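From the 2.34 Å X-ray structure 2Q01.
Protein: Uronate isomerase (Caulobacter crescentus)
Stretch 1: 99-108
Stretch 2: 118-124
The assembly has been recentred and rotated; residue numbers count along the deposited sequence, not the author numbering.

Stretch 1, residues 99-108: AWRVFASHFY
Stretch 2 118-124: WLNHVFS

Two helical segments can pack through the tips of long side chains while their backbones stay well apart, and the cluster of Leu-119, Phe-103 and Phe-107 in this uronate isomerase illustrates the principle. At this apolar centre, the CA-to-CB bond of Leu-119 points toward the first stretch. With chi1 at -82° (m) and chi2 at 174° (t), the side chain brings CD1 within reach of both phenylalanines. Leu-119 CD1 lies 3.7 Å from Phe-103 CZ, at the edge of that ring and near its plane, and 3.8 Å from Phe-107 CE1, approaching the second ring obliquely. Both phenylalanines have CA-to-CB bonds directed toward the second stretch; with chi1 in the t well, their rings reach Leu-119 (Phe-103 chi1 168°, chi2 68°; Phe-107 chi1 -173°, chi2 50°).

Phe-103 belongs to a helix that begins earlier in the chain and includes residues 99-104; Phe-103 N is hydrogen-bonded to Ala-99 O at 3.3 Å, and Ala-104 N to Trp-100 O at 2.9 Å. His-106 then departs to phi/psi -121/14, its ND1 donating to Val-102 O at 2.8 Å, which ties this turn back to the helix. Phe-107 enters a 3-10 segment at -66/-24, and the Phe-107 ring reaches the contact from this 3-10 segment. Phe-107 CA and Leu-119 CA form the nearest CA pair, 10.2 Å apart, a gap spanned by side chains, chiefly aromatic rings and one leucine; together the two stretches bury 220 Å².

The second stretch is helical throughout, with a wider pi-type turn at 122-124. One turn beyond Leu-119, Phe-123 (chi1 -67°, m; chi2 154°) also has its CA-to-CB bond directed toward the first stretch, and Phe-123 N donates a hydrogen bond to Leu-119 O at 2.8 Å, linking two of the contact residues. Phe-123 CE1 is 4.2 Å from Phe-107 CZ, which sits at the edge of the Phe-123 ring, and Phe-123 CZ is 4.2 Å from Trp-100 CH2, at the indole edge. Trp-100 leaves its backbone sideways, but chi1 of -175° (t) and chi2 of -98° carry the far end of the indole nearer the second stretch. These contacts are apolar, without a ring stack.

At the polar edge, Asn-120 starts sideways, but chi1 of -73° (m) and chi2 of -38° bring its end nearer. Asn-120 OD1 lies 4.0 Å from Phe-107 CZ, at the ring edge, and is buried without a polar partner anywhere in the model. No hydrogen bond crosses between the stretches, and each closest approach described here is between side-chain atoms.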

# COMPACT_ATOMS: atom_id res chain seq x y z
N ALA B 99 -24.38 6.98 30.52
CA ALA B 99 -23.55 7.11 29.32
C ALA B 99 -22.24 6.34 29.48
O ALA B 99 -21.85 5.59 28.58
CB ALA B 99 -23.28 8.59 29.02
N TRP B 100 -21.60 6.51 30.64
CA TRP B 100 -20.39 5.79 31.00
C TRP B 100 -20.61 4.28 31.12
O TRP B 100 -19.73 3.50 30.76
CB TRP B 100 -19.82 6.33 32.32
CG TRP B 100 -18.51 5.70 32.68
CD1 TRP B 100 -18.31 4.67 33.55
CD2 TRP B 100 -17.23 6.05 32.16
NE1 TRP B 100 -16.97 4.35 33.60
CE2 TRP B 100 -16.29 5.19 32.76
CE3 TRP B 100 -16.78 7.01 31.24
CZ2 TRP B 100 -14.92 5.25 32.47
CZ3 TRP B 100 -15.42 7.08 30.96
CH2 TRP B 100 -14.51 6.20 31.57
N ARG B 101 -21.78 3.89 31.61
CA ARG B 101 -22.17 2.49 31.73
C ARG B 101 -22.23 1.78 30.37
O ARG B 101 -21.82 0.62 30.27
CB ARG B 101 -23.53 2.38 32.42
CG ARG B 101 -23.74 1.15 33.28
CD ARG B 101 -23.30 1.42 34.71
NE ARG B 101 -24.02 2.54 35.31
CZ ARG B 101 -25.15 2.43 36.00
NH1 ARG B 101 -25.70 1.25 36.21
NH2 ARG B 101 -25.72 3.52 36.50
N VAL B 102 -22.73 2.48 29.36
CA VAL B 102 -22.85 1.94 27.99
C VAL B 102 -21.47 1.77 27.37
O VAL B 102 -21.19 0.74 26.74
CB VAL B 102 -23.76 2.82 27.09
CG1 VAL B 102 -23.80 2.30 25.66
CG2 VAL B 102 -25.18 2.87 27.65
N PHE B 103 -20.61 2.76 27.56
CA PHE B 103 -19.22 2.70 27.09
C PHE B 103 -18.46 1.55 27.73
O PHE B 103 -17.75 0.81 27.04
CB PHE B 103 -18.50 4.02 27.37
CG PHE B 103 -17.01 3.94 27.18
CD1 PHE B 103 -16.47 3.76 25.91
CD2 PHE B 103 -16.16 4.03 28.27
CE1 PHE B 103 -15.09 3.68 25.73
CE2 PHE B 103 -14.78 3.95 28.10
CZ PHE B 103 -14.25 3.77 26.83
N ALA B 104 -18.59 1.42 29.05
CA ALA B 104 -17.93 0.38 29.82
C ALA B 104 -18.34 -1.01 29.35
O ALA B 104 -17.49 -1.89 29.17
CB ALA B 104 -18.23 0.54 31.28
N SER B 105 -19.65 -1.18 29.11
CA SER B 105 -20.22 -2.45 28.61
C SER B 105 -19.83 -2.76 27.17
O SER B 105 -20.04 -3.88 26.70
CB SER B 105 -21.74 -2.43 28.74
OG SER B 105 -22.14 -2.21 30.08
N HIS B 106 -19.26 -1.77 26.49
CA HIS B 106 -18.83 -1.91 25.10
C HIS B 106 -17.33 -1.63 24.93
O HIS B 106 -16.86 -1.47 23.80
CB HIS B 106 -19.65 -0.99 24.20
CG HIS B 106 -21.06 -1.45 24.00
ND1 HIS B 106 -22.14 -0.83 24.60
CD2 HIS B 106 -21.57 -2.46 23.27
CE1 HIS B 106 -23.25 -1.44 24.25
NE2 HIS B 106 -22.94 -2.44 23.44
N PHE B 107 -16.60 -1.59 26.04
CA PHE B 107 -15.16 -1.31 26.02
C PHE B 107 -14.35 -2.42 25.33
O PHE B 107 -13.27 -2.16 24.81
CB PHE B 107 -14.66 -1.03 27.45
CG PHE B 107 -13.22 -0.58 27.52
CD1 PHE B 107 -12.76 0.46 26.71
CD2 PHE B 107 -12.33 -1.19 28.41
CE1 PHE B 107 -11.43 0.88 26.78
CE2 PHE B 107 -11.00 -0.77 28.48
CZ PHE B 107 -10.55 0.27 27.67
N TYR B 108 -14.91 -3.63 25.29
CA TYR B 108 -14.32 -4.78 24.58
C TYR B 108 -14.12 -4.54 23.07
O TYR B 108 -13.27 -5.17 22.43
CB TYR B 108 -15.17 -6.05 24.81
CG TYR B 108 -16.50 -6.05 24.09
CD1 TYR B 108 -17.61 -5.39 24.63
CD2 TYR B 108 -16.67 -6.71 22.87
CE1 TYR B 108 -18.83 -5.39 23.98
CE2 TYR B 108 -17.90 -6.71 22.22
CZ TYR B 108 -18.97 -6.04 22.78
OH TYR B 108 -20.19 -6.03 22.15
N TRP B 118 -4.09 3.86 24.71
CA TRP B 118 -4.16 5.22 25.26
C TRP B 118 -5.01 5.32 26.52
O TRP B 118 -4.60 5.94 27.49
CB TRP B 118 -4.68 6.24 24.24
CG TRP B 118 -3.90 6.34 22.97
CD1 TRP B 118 -2.54 6.27 22.82
CD2 TRP B 118 -4.44 6.57 21.66
NE1 TRP B 118 -2.20 6.41 21.50
CE2 TRP B 118 -3.34 6.60 20.76
CE3 TRP B 118 -5.74 6.74 21.16
CZ2 TRP B 118 -3.51 6.80 19.38
CZ3 TRP B 118 -5.90 6.93 19.79
CH2 TRP B 118 -4.80 6.96 18.92
N LEU B 119 -6.19 4.70 26.50
CA LEU B 119 -7.10 4.75 27.64
C LEU B 119 -6.61 3.96 28.84
O LEU B 119 -6.80 4.40 29.97
CB LEU B 119 -8.50 4.27 27.25
CG LEU B 119 -9.45 5.26 26.58
CD1 LEU B 119 -10.70 4.53 26.17
CD2 LEU B 119 -9.79 6.42 27.50
N ASN B 120 -5.98 2.81 28.60
CA ASN B 120 -5.39 2.04 29.69
C ASN B 120 -4.15 2.70 30.29
O ASN B 120 -3.85 2.48 31.46
CB ASN B 120 -5.10 0.59 29.28
CG ASN B 120 -6.38 -0.25 29.17
OD1 ASN B 120 -7.31 -0.11 29.96
ND2 ASN B 120 -6.41 -1.14 28.18
N HIS B 121 -3.45 3.50 29.49
CA HIS B 121 -2.39 4.38 29.99
C HIS B 121 -3.00 5.42 30.93
O HIS B 121 -2.49 5.65 32.02
CB HIS B 121 -1.65 5.04 28.82
CG HIS B 121 -0.48 5.89 29.23
ND1 HIS B 121 0.81 5.62 28.81
CD2 HIS B 121 -0.40 7.02 29.96
CE1 HIS B 121 1.63 6.53 29.30
NE2 HIS B 121 0.93 7.39 30.00
N VAL B 122 -4.11 6.04 30.51
CA VAL B 122 -4.80 7.05 31.33
C VAL B 122 -5.33 6.44 32.63
O VAL B 122 -5.16 7.01 33.71
CB VAL B 122 -5.95 7.74 30.54
CG1 VAL B 122 -6.71 8.72 31.41
CG2 VAL B 122 -5.39 8.47 29.33
N PHE B 123 -5.93 5.26 32.53
CA PHE B 123 -6.51 4.58 33.69
C PHE B 123 -5.46 4.16 34.71
O PHE B 123 -5.65 4.36 35.90
CB PHE B 123 -7.32 3.34 33.27
CG PHE B 123 -8.57 3.66 32.49
CD1 PHE B 123 -9.08 2.72 31.60
CD2 PHE B 123 -9.23 4.87 32.64
CE1 PHE B 123 -10.24 2.99 30.87
CE2 PHE B 123 -10.38 5.15 31.92
CZ PHE B 123 -10.89 4.20 31.04
N SER B 124 -4.35 3.61 34.23
CA SER B 124 -3.31 3.07 35.11
C SER B 124 -2.26 4.08 35.56
O SER B 124 -1.79 4.00 36.70
CB SER B 124 -2.62 1.86 34.47
OG SER B 124 -1.86 2.26 33.34